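Long-range contacts in glutathione S-transferase family protein (Populus trichocarpa, PDB 5F06), which binds glutathione and probably catalyses its conjugation to electrophilic substrates, as a dimeric glutathione transferase of the Phi class: residues A[102-107]-A[143-147]; A[95-99]-A[157-163]. One frame throughout, in Å; residues are numbered along the deposited sequence.

In the fold
Behind an N-terminal thioredoxin-like domain, which carries strands 2-6, 28-31, 55-58 and 61-64, the chain enters the all-helical C-terminal domain with the long helix 90-120. Residues 95-99 come first and take part in contact 2; just beyond them, on the same helix, residues 102-107 supply one side of contact 1. The chain then turns back as helix 130-153, whose residues 143-147 close contact 1, and the loop 157-163 beyond this helix closes contact 2. Contact 1 is thus nested inside the larger loop closed by contact 2. The two are also joined physically, Y147 packing against both W99 and L157, so that helix 90-120, helix 130-153 and the following loop share one continuous core.

Contact 1. Residues A[102-107]-A[143-147]; sequences VESHRY and VLDIY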
# COMPACT_ATOMS: atom_id res chain seq x y z
N VAL A 102 4.80 0.81 5.24
CA VAL A 102 4.28 1.14 6.56
C VAL A 102 3.23 2.24 6.45
O VAL A 102 2.18 2.17 7.08
CB VAL A 102 5.40 1.58 7.53
CG1 VAL A 102 4.83 2.22 8.80
CG2 VAL A 102 6.28 0.39 7.89
N GLU A 103 3.51 3.24 5.62
CA GLU A 103 2.55 4.33 5.42
C GLU A 103 1.25 3.81 4.80
O GLU A 103 0.16 4.21 5.21
CB GLU A 103 3.16 5.42 4.53
CG GLU A 103 2.32 6.70 4.44
CD GLU A 103 1.24 6.65 3.37
OE1 GLU A 103 1.45 5.96 2.34
OE2 GLU A 103 0.19 7.30 3.55
N SER A 104 1.37 2.91 3.83
CA SER A 104 0.20 2.38 3.14
C SER A 104 -0.68 1.50 4.03
O SER A 104 -1.91 1.59 3.97
CB SER A 104 0.62 1.58 1.91
OG SER A 104 1.12 2.43 0.90
N HIS A 105 -0.06 0.65 4.85
CA HIS A 105 -0.81 -0.40 5.55
C HIS A 105 -0.98 -0.17 7.04
O HIS A 105 -1.75 -0.89 7.69
CB HIS A 105 -0.13 -1.76 5.33
CG HIS A 105 -0.16 -2.21 3.90
ND1 HIS A 105 -1.21 -2.91 3.36
CD2 HIS A 105 0.73 -2.03 2.89
CE1 HIS A 105 -0.97 -3.16 2.09
NE2 HIS A 105 0.20 -2.63 1.78
N ARG A 106 -0.29 0.83 7.58
CA ARG A 106 -0.37 1.12 9.01
C ARG A 106 -0.74 2.59 9.30
O ARG A 106 -1.66 2.84 10.06
CB ARG A 106 0.95 0.76 9.68
CG ARG A 106 1.33 -0.71 9.49
CD ARG A 106 2.51 -1.13 10.32
NE ARG A 106 2.76 -2.57 10.20
CZ ARG A 106 2.14 -3.51 10.91
NH1 ARG A 106 1.22 -3.18 11.81
NH2 ARG A 106 2.44 -4.78 10.72
N TYR A 107 -0.04 3.54 8.69
CA TYR A 107 -0.32 4.95 8.94
C TYR A 107 -1.62 5.40 8.27
O TYR A 107 -2.51 5.95 8.93
CB TYR A 107 0.84 5.82 8.47
CG TYR A 107 0.82 7.25 8.99
CD1 TYR A 107 0.17 8.26 8.28
CD2 TYR A 107 1.48 7.60 10.16
CE1 TYR A 107 0.16 9.56 8.74
CE2 TYR A 107 1.47 8.90 10.63
CZ TYR A 107 0.81 9.88 9.92
OH TYR A 107 0.81 11.17 10.39
N VAL A 143 0.65 3.68 16.18
CA VAL A 143 1.58 3.76 15.06
C VAL A 143 2.63 4.82 15.38
O VAL A 143 3.83 4.59 15.16
CB VAL A 143 0.87 4.11 13.74
CG1 VAL A 143 1.88 4.30 12.62
CG2 VAL A 143 -0.13 3.02 13.38
N LEU A 144 2.20 5.96 15.90
CA LEU A 144 3.11 7.07 16.15
C LEU A 144 4.06 6.78 17.31
O LEU A 144 5.10 7.42 17.42
CB LEU A 144 2.33 8.36 16.42
CG LEU A 144 1.70 9.02 15.19
CD1 LEU A 144 0.92 10.27 15.62
CD2 LEU A 144 2.73 9.38 14.12
N ASP A 145 3.69 5.84 18.18
CA ASP A 145 4.60 5.42 19.25
C ASP A 145 5.82 4.74 18.64
O ASP A 145 6.94 4.91 19.12
CB ASP A 145 3.90 4.47 20.22
CG ASP A 145 2.90 5.18 21.12
OD1 ASP A 145 2.95 6.42 21.25
OD2 ASP A 145 2.06 4.47 21.71
N ILE A 146 5.60 3.97 17.58
CA ILE A 146 6.70 3.32 16.88
C ILE A 146 7.52 4.36 16.11
O ILE A 146 8.75 4.28 16.08
CB ILE A 146 6.18 2.24 15.90
CG1 ILE A 146 5.36 1.18 16.65
CG2 ILE A 146 7.35 1.58 15.15
CD1 ILE A 146 6.15 0.38 17.68
N TYR A 147 6.84 5.32 15.50
CA TYR A 147 7.51 6.41 14.78
C TYR A 147 8.41 7.20 15.72
O TYR A 147 9.53 7.58 15.36
CB TYR A 147 6.49 7.36 14.13
CG TYR A 147 5.90 6.86 12.83
CD1 TYR A 147 5.80 5.50 12.55
CD2 TYR A 147 5.44 7.76 11.87
CE1 TYR A 147 5.26 5.05 11.35
CE2 TYR A 147 4.90 7.32 10.68
CZ TYR A 147 4.81 5.97 10.42
OH TYR A 147 4.27 5.53 9.23
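In the all-alpha C-terminal domain of the glutathione transferase fold, segments 102-107 and 143-147 of helices 90-120 and 130-153 pack with their N-to-C directions at 138°. Their local axes approach no closer than 11.6 Å, a wide gap that large side chains must fill. The two tyrosines are the main bumps: Y147 reaches across to V102, whose CG1 lies at the edge of its ring, 3.8 Å from CE1, and Y107 fills the space beside it. The rings are nearly parallel (12°) but slid apart, with centroids 5.5 Å from each other, and touch where Y107 CD2 meets Y147 CE2 at 3.5 Å. L144 CD2 abuts the edge of the Y107 ring, 3.7 Å from CE2. The tyrosine hydroxyls bond outside the pair, Y107 to T173 and Y147 to H169. On the N-terminal domain, R67, a glutathione-binding residue, forms a salt bridge with E103. Where the backbones draw closest, at Y107 and V143, the smaller valine suffices, its CG2 resting 3.7 Å from the carbonyl O of R106.

Contact 2. Residues A[95-99]-A[157-163]; sequences SVKVW and LAGDFYS
Residues 95-99 form a regular helical stretch within helix 90-120, with W99 N bonded to S95 O (3.1 Å). Facing them, in the all-helical C-terminal domain of the glutathione transferase fold, the irregular loop 157-163 between helices 130-153 and 164-167 runs from near-helical angles at L157 and A158 through G159 (phi/psi 156/-166) and D160 (-86/41) to extended F161, Y162 and S163. A CB at G159 would jam against the preceding carbonyl. The backbones come closest at S95 and A158, CA to CA 5.2 Å. S95, chi1 t, donates from OG to A158 O at 2.7 Å. V96, also t, brings CG2 to A158 CB (4.0 Å), to CE1 at the edge of the p-rotamer F161 ring (3.8 Å) and to S163 CB (3.5 Å). W99, chi1 m and chi2 94°, lays one indole face against the L157-A158 peptide, CD1 3.8 Å from A158 CA. S163 OG N-caps helix 164-167 at A165 N, and the D166 carboxylate accepts from S163 N, a variant of the S-x-x-D N-capping motif of glutathione transferases. Between the segments packing is mainly apolar, with one hydrogen bond; the L157 backbone also bonds K150 and D166, so the loop's placement is shared.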
# COMPACT_ATOMS: atom_id res chain seq x y z
N SER A 95 15.13 0.30 2.56
CA SER A 95 14.49 0.88 3.74
C SER A 95 13.32 1.79 3.34
O SER A 95 12.30 1.82 4.02
CB SER A 95 15.51 1.67 4.56
OG SER A 95 14.94 2.12 5.77
N VAL A 96 13.48 2.52 2.25
CA VAL A 96 12.40 3.36 1.75
C VAL A 96 11.20 2.49 1.42
O VAL A 96 10.07 2.83 1.78
CB VAL A 96 12.83 4.19 0.52
CG1 VAL A 96 11.63 4.88 -0.14
CG2 VAL A 96 13.88 5.22 0.91
N LYS A 97 11.43 1.35 0.78
CA LYS A 97 10.34 0.43 0.44
C LYS A 97 9.61 -0.05 1.69
O LYS A 97 8.38 -0.19 1.68
CB LYS A 97 10.87 -0.78 -0.35
CG LYS A 97 11.35 -0.45 -1.75
CD LYS A 97 11.75 -1.70 -2.53
CE LYS A 97 12.09 -1.36 -3.97
NZ LYS A 97 10.96 -0.66 -4.66
N VAL A 98 10.36 -0.30 2.76
CA VAL A 98 9.76 -0.74 4.01
C VAL A 98 8.80 0.31 4.53
O VAL A 98 7.64 0.01 4.83
CB VAL A 98 10.84 -1.04 5.07
CG1 VAL A 98 10.20 -1.30 6.44
CG2 VAL A 98 11.68 -2.25 4.65
N TRP A 99 9.26 1.55 4.62
CA TRP A 99 8.49 2.58 5.29
C TRP A 99 7.42 3.22 4.40
O TRP A 99 6.48 3.81 4.93
CB TRP A 99 9.44 3.63 5.88
CG TRP A 99 10.17 3.03 7.04
CD1 TRP A 99 11.39 2.42 7.01
CD2 TRP A 99 9.70 2.93 8.39
NE1 TRP A 99 11.72 1.96 8.26
CE2 TRP A 99 10.70 2.26 9.13
CE3 TRP A 99 8.54 3.34 9.04
CZ2 TRP A 99 10.57 2.00 10.49
CZ3 TRP A 99 8.41 3.08 10.39
CH2 TRP A 99 9.42 2.42 11.10
N LEU A 157 12.10 8.65 8.52
CA LEU A 157 11.59 7.30 8.78
C LEU A 157 12.49 6.19 8.23
O LEU A 157 12.67 5.16 8.89
CB LEU A 157 10.18 7.15 8.20
CG LEU A 157 9.05 7.91 8.91
CD1 LEU A 157 7.77 7.80 8.11
CD2 LEU A 157 8.83 7.41 10.35
N ALA A 158 13.05 6.38 7.04
CA ALA A 158 13.81 5.31 6.39
C ALA A 158 15.31 5.39 6.69
O ALA A 158 16.07 4.49 6.32
CB ALA A 158 13.59 5.34 4.88
N GLY A 159 15.72 6.47 7.36
CA GLY A 159 17.13 6.72 7.62
C GLY A 159 17.39 8.19 7.84
O GLY A 159 16.45 8.97 8.04
N ASP A 160 18.66 8.59 7.81
CA ASP A 160 19.05 9.98 8.01
C ASP A 160 18.99 10.76 6.70
O ASP A 160 19.86 11.57 6.40
CB ASP A 160 20.46 10.06 8.62
CG ASP A 160 20.49 9.60 10.07
OD1 ASP A 160 19.57 9.96 10.84
OD2 ASP A 160 21.43 8.87 10.44
N PHE A 161 17.94 10.50 5.93
CA PHE A 161 17.68 11.21 4.67
C PHE A 161 16.18 11.29 4.44
O PHE A 161 15.45 10.34 4.75
CB PHE A 161 18.35 10.49 3.50
CG PHE A 161 18.02 9.03 3.43
CD1 PHE A 161 16.88 8.58 2.77
CD2 PHE A 161 18.84 8.09 4.05
CE1 PHE A 161 16.58 7.24 2.72
CE2 PHE A 161 18.54 6.75 4.00
CZ PHE A 161 17.40 6.32 3.34
N TYR A 162 15.72 12.42 3.92
CA TYR A 162 14.34 12.54 3.48
C TYR A 162 14.10 11.57 2.32
O TYR A 162 14.98 11.39 1.48
CB TYR A 162 14.04 13.98 3.06
CG TYR A 162 12.61 14.24 2.66
CD1 TYR A 162 11.60 14.27 3.61
CD2 TYR A 162 12.27 14.47 1.33
CE1 TYR A 162 10.29 14.53 3.25
CE2 TYR A 162 10.96 14.73 0.96
CZ TYR A 162 9.98 14.75 1.92
OH TYR A 162 8.68 15.01 1.55
N SER A 163 12.93 10.94 2.29
CA SER A 163 12.61 10.02 1.20
C SER A 163 11.12 10.00 0.87
O SER A 163 10.31 10.70 1.49
CB SER A 163 13.05 8.60 1.57
OG SER A 163 12.09 7.96 2.38